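Local coordinates for protein ABC sugar (Ribose) transporter, periplasmic substrate-binding subunit (Rhodobacter sphaeroides, PDB 3L49) that probably binds a sugar in the periplasm as the substrate-binding subunit of an ABC transporter, at residues Q53-I58 and N76-K81; T103-Y108 and S249-L254; A245-E250 and F273-L278. All blocks are in the same frame, centred on the assembly; numbering follows the deposited sequence.

Contact 1: Q53-I58 and N76-K81; sequences QIQTLI and NPWLQK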
loop_
_atom_site.group_PDB
_atom_site.type_symbol
_atom_site.label_atom_id
_atom_site.label_comp_id
_atom_site.label_asym_id
_atom_site.label_seq_id
_atom_site.Cartn_x
_atom_site.Cartn_y
_atom_site.Cartn_z
ATOM N N GLN A 53 -19.535 8.832 3.011
ATOM C CA GLN A 53 -18.596 9.797 3.582
ATOM C C GLN A 53 -18.138 10.836 2.562
ATOM O O GLN A 53 -17.927 11.997 2.908
ATOM C CB GLN A 53 -17.419 9.083 4.221
ATOM C CG GLN A 53 -17.696 8.696 5.650
ATOM C CD GLN A 53 -16.708 7.703 6.189
ATOM O OE1 GLN A 53 -15.918 7.131 5.443
ATOM N NE2 GLN A 53 -16.752 7.480 7.495
ATOM N N ILE A 54 -18.012 10.417 1.305
ATOM C CA ILE A 54 -17.791 11.342 0.194
ATOM C C ILE A 54 -19.007 12.281 -0.005
ATOM O O ILE A 54 -18.839 13.509 -0.108
ATOM C CB ILE A 54 -17.409 10.574 -1.110
ATOM C CG1 ILE A 54 -15.997 9.982 -0.987
ATOM C CG2 ILE A 54 -17.495 11.479 -2.332
ATOM C CD1 ILE A 54 -15.657 8.928 -2.031
ATOM N N GLN A 55 -20.214 11.693 -0.023
ATOM C CA GLN A 55 -21.486 12.425 -0.155
ATOM C C GLN A 55 -21.605 13.529 0.878
ATOM O O GLN A 55 -21.970 14.660 0.548
ATOM C CB GLN A 55 -22.681 11.484 0.001
ATOM C CG GLN A 55 -22.850 10.462 -1.113
ATOM C CD GLN A 55 -23.955 9.459 -0.831
ATOM O OE1 GLN A 55 -24.326 9.221 0.317
ATOM N NE2 GLN A 55 -24.483 8.861 -1.884
ATOM N N THR A 56 -21.299 13.173 2.124
ATOM C CA THR A 56 -21.183 14.103 3.245
ATOM C C THR A 56 -20.261 15.280 2.939
ATOM O O THR A 56 -20.650 16.445 3.099
ATOM C CB THR A 56 -20.613 13.367 4.462
ATOM O OG1 THR A 56 -21.464 12.263 4.783
ATOM C CG2 THR A 56 -20.490 14.299 5.656
ATOM N N LEU A 57 -19.047 14.956 2.487
ATOM C CA LEU A 57 -18.024 15.952 2.182
ATOM C C LEU A 57 -18.449 16.887 1.066
ATOM O O LEU A 57 -18.273 18.101 1.193
ATOM C CB LEU A 57 -16.687 15.288 1.844
ATOM C CG LEU A 57 -15.878 14.670 2.990
ATOM C CD1 LEU A 57 -14.655 13.914 2.456
ATOM C CD2 LEU A 57 -15.464 15.712 4.033
ATOM N N ILE A 58 -19.021 16.321 -0.002
ATOM C CA ILE A 58 -19.561 17.107 -1.121
ATOM C C ILE A 58 -20.590 18.122 -0.623
ATOM O O ILE A 58 -20.510 19.316 -0.941
ATOM C CB ILE A 58 -20.195 16.206 -2.221
ATOM C CG1 ILE A 58 -19.116 15.373 -2.916
ATOM C CG2 ILE A 58 -20.975 17.050 -3.258
ATOM C CD1 ILE A 58 -19.657 14.287 -3.817
ATOM N N ASN A 76 -14.699 5.774 -8.545
ATOM C CA ASN A 76 -14.748 6.584 -9.786
ATOM C C ASN A 76 -15.959 7.517 -10.003
ATOM O O ASN A 76 -15.756 8.728 -10.182
ATOM C CB ASN A 76 -14.489 5.728 -11.038
ATOM C CG ASN A 76 -13.018 5.579 -11.353
ATOM O OD1 ASN A 76 -12.236 6.522 -11.208
ATOM N ND2 ASN A 76 -12.632 4.387 -11.803
ATOM N N PRO A 77 -17.213 6.977 -9.955
ATOM C CA PRO A 77 -18.364 7.877 -10.167
ATOM C C PRO A 77 -18.524 8.934 -9.076
ATOM O O PRO A 77 -19.088 9.995 -9.331
ATOM C CB PRO A 77 -19.573 6.932 -10.139
ATOM C CG PRO A 77 -19.013 5.562 -10.344
ATOM C CD PRO A 77 -17.666 5.587 -9.717
ATOM N N TRP A 78 -18.023 8.639 -7.879
ATOM C CA TRP A 78 -18.130 9.565 -6.750
ATOM C C TRP A 78 -17.032 10.611 -6.790
ATOM O O TRP A 78 -17.249 11.759 -6.395
ATOM C CB TRP A 78 -18.184 8.793 -5.424
ATOM C CG TRP A 78 -19.411 7.941 -5.396
ATOM C CD1 TRP A 78 -19.484 6.593 -5.621
ATOM C CD2 TRP A 78 -20.764 8.393 -5.220
ATOM N NE1 TRP A 78 -20.793 6.177 -5.567
ATOM C CE2 TRP A 78 -21.599 7.262 -5.328
ATOM C CE3 TRP A 78 -21.348 9.646 -4.968
ATOM C CZ2 TRP A 78 -22.990 7.342 -5.180
ATOM C CZ3 TRP A 78 -22.729 9.725 -4.830
ATOM C CH2 TRP A 78 -23.532 8.578 -4.938
ATOM N N LEU A 79 -15.870 10.204 -7.296
ATOM C CA LEU A 79 -14.764 11.109 -7.583
ATOM C C LEU A 79 -15.156 12.095 -8.683
ATOM O O LEU A 79 -14.824 13.282 -8.611
ATOM C CB LEU A 79 -13.522 10.315 -7.992
ATOM C CG LEU A 79 -12.906 9.351 -6.969
ATOM C CD1 LEU A 79 -11.738 8.603 -7.581
ATOM C CD2 LEU A 79 -12.467 10.055 -5.681
ATOM N N GLN A 80 -15.872 11.588 -9.687
ATOM C CA GLN A 80 -16.465 12.404 -10.744
ATOM C C GLN A 80 -17.418 13.471 -10.192
ATOM O O GLN A 80 -17.389 14.619 -10.636
ATOM C CB GLN A 80 -17.192 11.503 -11.751
ATOM C CG GLN A 80 -17.897 12.240 -12.887
ATOM C CD GLN A 80 -16.923 12.889 -13.847
ATOM O OE1 GLN A 80 -16.294 12.210 -14.660
ATOM N NE2 GLN A 80 -16.790 14.210 -13.757
ATOM N N LYS A 81 -18.241 13.091 -9.214
ATOM C CA LYS A 81 -19.174 14.023 -8.567
ATOM C C LYS A 81 -18.498 15.097 -7.698
ATOM O O LYS A 81 -19.044 16.200 -7.562
ATOM C CB LYS A 81 -20.259 13.273 -7.790
ATOM C CG LYS A 81 -21.413 12.784 -8.671
ATOM C CD LYS A 81 -22.085 11.544 -8.091
ATOM C CE LYS A 81 -23.049 10.910 -9.092
ATOM N NZ LYS A 81 -23.187 9.430 -8.896
#
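Trp-78 carries most of this contact: its indole meets Gln-55 of helix 53-58 and Lys-81 of its own helix. Against the six-membered ring comes the end of Gln-55, whose NE2 stands 3.2 Å from Trp-78 CH2. The two side chains cross obliquely, the amide plane turned 76° from the indole. Lower on the same chain, Gln-55 CG touches Trp-78 CZ3 at 3.8 Å. An extended chain beyond CG carries the amide to the ring, while the CG of Trp-78 lies anti to the carbonyl carbon, with chi1 -63°. Lys-81, one turn on, places its NZ 4.0 Å above the plane of the Trp-78 ring, offset toward the rim.

Closer to the sheet, the contact is aliphatic. Ile-54 turns its CG2 branch to Trp-78 CB at 4.2 Å, and Ile-58 reaches with CD1 to Lys-81 CB at 4.1 Å. Both isoleucines pack on Ile-82; Ile-54 also touches Leu-75 of the facing helix and, toward the sheet, Thr-11 of strand 7-12.

The two helices run nearly parallel, with segment axes 4° apart and 10.4 Å from each other at closest approach, as expected for successive helices laid on one side of a parallel sheet. Apolar branches thus close the inner part of the groove, whereas amide, indole and ammonium groups meet at its solvent-facing margin without a directional polar bond between the segments.

Contact 2: T103-Y108 and S249-L254; sequences TTSNNY and SEIGKL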
loop_
_atom_site.group_PDB
_atom_site.type_symbol
_atom_site.label_atom_id
_atom_site.label_comp_id
_atom_site.label_asym_id
_atom_site.label_seq_id
_atom_site.Cartn_x
_atom_site.Cartn_y
_atom_site.Cartn_z
ATOM N N THR A 103 -0.116 12.308 -4.121
ATOM C CA THR A 103 1.082 12.121 -3.303
ATOM C C THR A 103 1.203 10.641 -2.923
ATOM O O THR A 103 0.229 10.029 -2.516
ATOM C CB THR A 103 1.082 13.038 -2.053
ATOM O OG1 THR A 103 0.957 14.405 -2.469
ATOM C CG2 THR A 103 2.380 12.888 -1.265
ATOM N N THR A 104 2.401 10.079 -3.067
ATOM C CA THR A 104 2.596 8.627 -3.024
ATOM C C THR A 104 4.090 8.297 -2.911
ATOM O O THR A 104 4.874 9.152 -2.541
ATOM C CB THR A 104 1.948 7.953 -4.282
ATOM O OG1 THR A 104 2.045 6.523 -4.202
ATOM C CG2 THR A 104 2.579 8.468 -5.590
ATOM N N SER A 105 4.467 7.053 -3.211
ATOM C CA SER A 105 5.860 6.649 -3.361
ATOM C C SER A 105 6.091 6.212 -4.796
ATOM O O SER A 105 5.142 6.133 -5.583
ATOM C CB SER A 105 6.186 5.492 -2.424
ATOM O OG SER A 105 6.161 5.909 -1.076
ATOM N N ASN A 106 7.344 5.925 -5.144
ATOM C CA ASN A 106 7.648 5.428 -6.477
ATOM C C ASN A 106 7.444 3.927 -6.503
ATOM O O ASN A 106 8.363 3.147 -6.255
ATOM C CB ASN A 106 9.064 5.802 -6.915
ATOM C CG ASN A 106 9.310 5.536 -8.398
ATOM O OD1 ASN A 106 8.545 4.828 -9.057
ATOM N ND2 ASN A 106 10.388 6.108 -8.928
ATOM N N ASN A 107 6.226 3.535 -6.841
ATOM C CA ASN A 107 5.817 2.138 -6.747
ATOM C C ASN A 107 6.341 1.300 -7.890
ATOM O O ASN A 107 6.365 0.070 -7.809
ATOM C CB ASN A 107 4.301 2.045 -6.592
ATOM C CG ASN A 107 3.864 2.447 -5.207
ATOM O OD1 ASN A 107 4.091 1.709 -4.251
ATOM N ND2 ASN A 107 3.277 3.639 -5.074
ATOM N N TYR A 108 6.795 2.005 -8.927
ATOM C CA TYR A 108 7.430 1.426 -10.105
ATOM C C TYR A 108 8.826 0.903 -9.780
ATOM O O TYR A 108 9.161 -0.219 -10.142
ATOM C CB TYR A 108 7.525 2.481 -11.207
ATOM C CG TYR A 108 6.195 3.052 -11.649
ATOM C CD1 TYR A 108 5.669 4.201 -11.051
ATOM C CD2 TYR A 108 5.470 2.452 -12.672
ATOM C CE1 TYR A 108 4.454 4.726 -11.460
ATOM C CE2 TYR A 108 4.261 2.967 -13.079
ATOM C CZ TYR A 108 3.759 4.102 -12.479
ATOM O OH TYR A 108 2.549 4.612 -12.910
ATOM N N SER A 249 3.900 8.917 7.034
ATOM C CA SER A 249 3.860 10.218 7.701
ATOM C C SER A 249 4.338 11.362 6.805
ATOM O O SER A 249 3.791 12.470 6.871
ATOM C CB SER A 249 4.644 10.191 9.011
ATOM O OG SER A 249 3.948 9.433 9.983
ATOM N N GLU A 250 5.332 11.092 5.959
ATOM C CA GLU A 250 5.759 12.080 4.966
ATOM C C GLU A 250 4.743 12.284 3.863
ATOM O O GLU A 250 4.463 13.427 3.498
ATOM C CB GLU A 250 7.107 11.729 4.355
ATOM C CG GLU A 250 8.254 12.365 5.077
ATOM C CD GLU A 250 8.287 13.882 4.961
ATOM O OE1 GLU A 250 8.418 14.546 6.015
ATOM O OE2 GLU A 250 8.196 14.408 3.827
ATOM N N ILE A 251 4.209 11.174 3.346
ATOM C CA ILE A 251 3.190 11.187 2.291
ATOM C C ILE A 251 1.979 12.046 2.692
ATOM O O ILE A 251 1.566 12.925 1.935
ATOM C CB ILE A 251 2.787 9.734 1.876
ATOM C CG1 ILE A 251 3.821 9.153 0.905
ATOM C CG2 ILE A 251 1.427 9.696 1.225
ATOM C CD1 ILE A 251 4.107 7.652 1.087
ATOM N N GLY A 252 1.447 11.817 3.894
ATOM C CA GLY A 252 0.317 12.585 4.395
ATOM C C GLY A 252 0.611 14.070 4.506
ATOM O O GLY A 252 -0.196 14.900 4.078
ATOM N N LYS A 253 1.778 14.385 5.065
ATOM C CA LYS A 253 2.268 15.757 5.213
ATOM C C LYS A 253 2.383 16.474 3.876
ATOM O O LYS A 253 1.972 17.626 3.754
ATOM C CB LYS A 253 3.639 15.752 5.872
ATOM C CG LYS A 253 3.838 16.876 6.849
ATOM C CD LYS A 253 5.302 17.100 7.162
ATOM C CE LYS A 253 5.462 17.750 8.531
ATOM N NZ LYS A 253 6.270 18.996 8.467
ATOM N N LEU A 254 2.927 15.775 2.879
ATOM C CA LEU A 254 3.216 16.356 1.564
ATOM C C LEU A 254 1.955 16.616 0.747
ATOM O O LEU A 254 1.893 17.586 -0.014
ATOM C CB LEU A 254 4.161 15.445 0.774
ATOM C CG LEU A 254 5.650 15.382 1.118
ATOM C CD1 LEU A 254 6.269 14.107 0.548
ATOM C CD2 LEU A 254 6.379 16.626 0.617
#
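Ile-251 is the first residue of helix 249-254 to engage the strand, using all its outer carbons. CG1, anti to the carbonyl carbon, rests against the backbone, 3.6 Å from Thr-104 O. From there CD1 runs on to the hydroxyl of the next residue, Ser-105 OG, at 3.5 Å. The other branch, CG2, is turned back along the strand and lies 4.2 Å from Thr-103 CG2. One isoleucine therefore spans three consecutive residues, touching two oxygens and a methyl by van der Waals contact.

The main chain of Ile-251 contributes too: its carbonyl oxygen is 3.3 Å from Thr-103 CG2. With chi1 -57°, Thr-103 OG1 lies beside the backbone N, which leaves the CG2 methyl anti to it and projecting at the helix. One turn later Leu-254 flanks it, with CB 3.7 Å from Thr-103 CG2, the two side chains crossing at about a right angle. The threonine methyl is thus lodged between the backbone of one turn and the side chain of the next.

The hydroxyls bond in other directions: Thr-103 OG1 with Asn-101 and Asn-258, Thr-104 OG1 with Asp-93, Ser-105 OG with Gln-246.

A helix packed where the chain leaves one lobe is consistent with the hinge side of a type I periplasmic binding protein; the Ile-251 side chain is about 7 Å from an unidentified ligand. The helix runs close to antiparallel to strand 103-105, at 155° and 7.6 Å between segment axes. Ala-274 of strand 271-280 and Trp-19 of helix 18-33 also touch Ile-251, and Val-139 of helix 138-152 packs on Thr-104.

Contact 3: A245-E250 and F273-L278; sequences AQQPSE and FAPAVL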
loop_
_atom_site.group_PDB
_atom_site.type_symbol
_atom_site.label_atom_id
_atom_site.label_comp_id
_atom_site.label_asym_id
_atom_site.label_seq_id
_atom_site.Cartn_x
_atom_site.Cartn_y
_atom_site.Cartn_z
ATOM N N ALA A 245 10.489 -0.152 2.569
ATOM C CA ALA A 245 10.038 0.708 3.658
ATOM C C ALA A 245 9.668 2.113 3.201
ATOM O O ALA A 245 10.535 2.881 2.784
ATOM C CB ALA A 245 11.078 0.768 4.736
ATOM N N GLN A 246 8.380 2.446 3.318
ATOM C CA GLN A 246 7.838 3.732 2.888
ATOM C C GLN A 246 7.764 4.747 4.025
ATOM O O GLN A 246 7.988 4.412 5.179
ATOM C CB GLN A 246 6.426 3.543 2.345
ATOM C CG GLN A 246 6.295 2.668 1.115
ATOM C CD GLN A 246 4.874 2.661 0.621
ATOM O OE1 GLN A 246 4.496 3.469 -0.225
ATOM N NE2 GLN A 246 4.056 1.784 1.190
ATOM N N GLN A 247 7.414 5.990 3.693
ATOM C CA GLN A 247 7.202 7.026 4.706
ATOM C C GLN A 247 5.771 7.594 4.689
ATOM O O GLN A 247 5.562 8.699 4.167
ATOM C CB GLN A 247 8.218 8.157 4.520
ATOM C CG GLN A 247 9.675 7.736 4.644
ATOM C CD GLN A 247 10.620 8.675 3.922
ATOM O OE1 GLN A 247 10.335 9.862 3.755
ATOM N NE2 GLN A 247 11.762 8.150 3.496
ATOM N N PRO A 248 4.782 6.841 5.239
ATOM C CA PRO A 248 3.385 7.315 5.258
ATOM C C PRO A 248 3.179 8.668 5.941
ATOM O O PRO A 248 2.385 9.474 5.456
ATOM C CB PRO A 248 2.641 6.208 6.014
ATOM C CG PRO A 248 3.695 5.441 6.729
ATOM C CD PRO A 248 4.875 5.491 5.824
ATOM N N SER A 249 3.900 8.917 7.034
ATOM C CA SER A 249 3.860 10.218 7.701
ATOM C C SER A 249 4.338 11.362 6.805
ATOM O O SER A 249 3.791 12.470 6.871
ATOM C CB SER A 249 4.644 10.191 9.011
ATOM O OG SER A 249 3.948 9.433 9.983
ATOM N N GLU A 250 5.332 11.092 5.959
ATOM C CA GLU A 250 5.759 12.080 4.966
ATOM C C GLU A 250 4.743 12.284 3.863
ATOM O O GLU A 250 4.463 13.427 3.498
ATOM C CB GLU A 250 7.107 11.729 4.355
ATOM C CG GLU A 250 8.254 12.365 5.077
ATOM C CD GLU A 250 8.287 13.882 4.961
ATOM O OE1 GLU A 250 8.418 14.546 6.015
ATOM O OE2 GLU A 250 8.196 14.408 3.827
ATOM N N PHE A 273 6.378 12.153 -5.021
ATOM C CA PHE A 273 6.902 10.962 -4.361
ATOM C C PHE A 273 7.571 11.306 -3.026
ATOM O O PHE A 273 8.291 12.296 -2.928
ATOM C CB PHE A 273 7.928 10.234 -5.238
ATOM C CG PHE A 273 7.369 9.667 -6.510
ATOM C CD1 PHE A 273 8.176 9.567 -7.638
ATOM C CD2 PHE A 273 6.051 9.233 -6.591
ATOM C CE1 PHE A 273 7.679 9.033 -8.827
ATOM C CE2 PHE A 273 5.545 8.705 -7.773
ATOM C CZ PHE A 273 6.360 8.601 -8.893
ATOM N N ALA A 274 7.319 10.490 -2.004
ATOM C CA ALA A 274 8.181 10.434 -0.821
ATOM C C ALA A 274 9.229 9.363 -1.117
ATOM O O ALA A 274 8.996 8.523 -1.980
ATOM C CB ALA A 274 7.380 10.083 0.425
ATOM N N PRO A 275 10.405 9.423 -0.457
ATOM C CA PRO A 275 11.390 8.355 -0.643
ATOM C C PRO A 275 10.987 7.043 0.022
ATOM O O PRO A 275 10.216 7.036 0.981
ATOM C CB PRO A 275 12.643 8.902 0.053
ATOM C CG PRO A 275 12.386 10.362 0.254
ATOM C CD PRO A 275 10.920 10.480 0.433
ATOM N N ALA A 276 11.511 5.946 -0.505
ATOM C CA ALA A 276 11.392 4.645 0.120
ATOM C C ALA A 276 12.705 3.904 -0.054
ATOM O O ALA A 276 13.436 4.149 -1.009
ATOM C CB ALA A 276 10.264 3.870 -0.495
ATOM N N VAL A 277 13.018 3.014 0.880
ATOM C CA VAL A 277 14.245 2.217 0.802
ATOM C C VAL A 277 13.859 0.745 0.722
ATOM O O VAL A 277 12.800 0.364 1.210
ATOM C CB VAL A 277 15.162 2.408 2.043
ATOM C CG1 VAL A 277 16.629 2.166 1.677
ATOM C CG2 VAL A 277 15.000 3.795 2.650
ATOM N N LEU A 278 14.713 -0.065 0.099
ATOM C CA LEU A 278 14.653 -1.515 0.233
ATOM C C LEU A 278 15.520 -1.945 1.420
ATOM O O LEU A 278 16.668 -1.524 1.545
ATOM C CB LEU A 278 15.117 -2.206 -1.053
ATOM C CG LEU A 278 14.904 -3.717 -1.139
ATOM C CD1 LEU A 278 13.457 -4.027 -1.437
ATOM C CD2 LEU A 278 15.798 -4.321 -2.211
#
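Ala-245 and Val-277 form an antiparallel, hydrogen-bonded pair in which Ala-245 N gives to Val-277 O at 2.7 Å, nearly along the C=O axis of its acceptor, and Val-277 N gives back to Ala-245 O at 3.1 Å, from above the carbonyl plane.

Past this pair the two segments are joined by side chains. Gln-247, extended beyond CG, lays its amide across Pro-275: OE1 lies 3.4 Å from the ring carbon Pro-275 CD, and NE2 comes 3.2 Å from Pro-275 O at an angle too poor for a hydrogen bond. Glu-250, in the first turn of the helix, meets Ala-274 CB to CB at 4.3 Å. Beside the pair, Ala-276 CA adds a C-H...O contact to Ala-245 O, at 3.3 Å.

Gln-246 points the other way. Its OE1 bonds to Ser-105 OG, and its NE2 to an unidentified bound ligand, probably derived from the crystallisation liquor. Two adjacent crossover segments joined by an antiparallel pair, with Gln-246 reaching a bound molecule, are consistent with the hinge and ligand cleft of type I periplasmic binding proteins.

Overall arrangement
From the N terminus, contact 1 closes first: a short helix-strand-helix excursion, 53-58 to 76-81, complete within one lobe before the chain reaches the hinge. Contact 2 opens at 103-108, where the chain leaves that lobe, and closes only when helix 248-263 returns to it, so its long loop embraces most of the second lobe. Contact 3 starts on 245-250, just before contact 2 ends, and finishes at 273-278, so the two loops cross, sharing Ser-249 and Glu-250. Their centres are only 6 Å apart, and Thr-104 O probably accepts from Ala-274 N. Together they tie the three interlobe passages; contact 1 lies about 23 Å from contact 2, centre to centre.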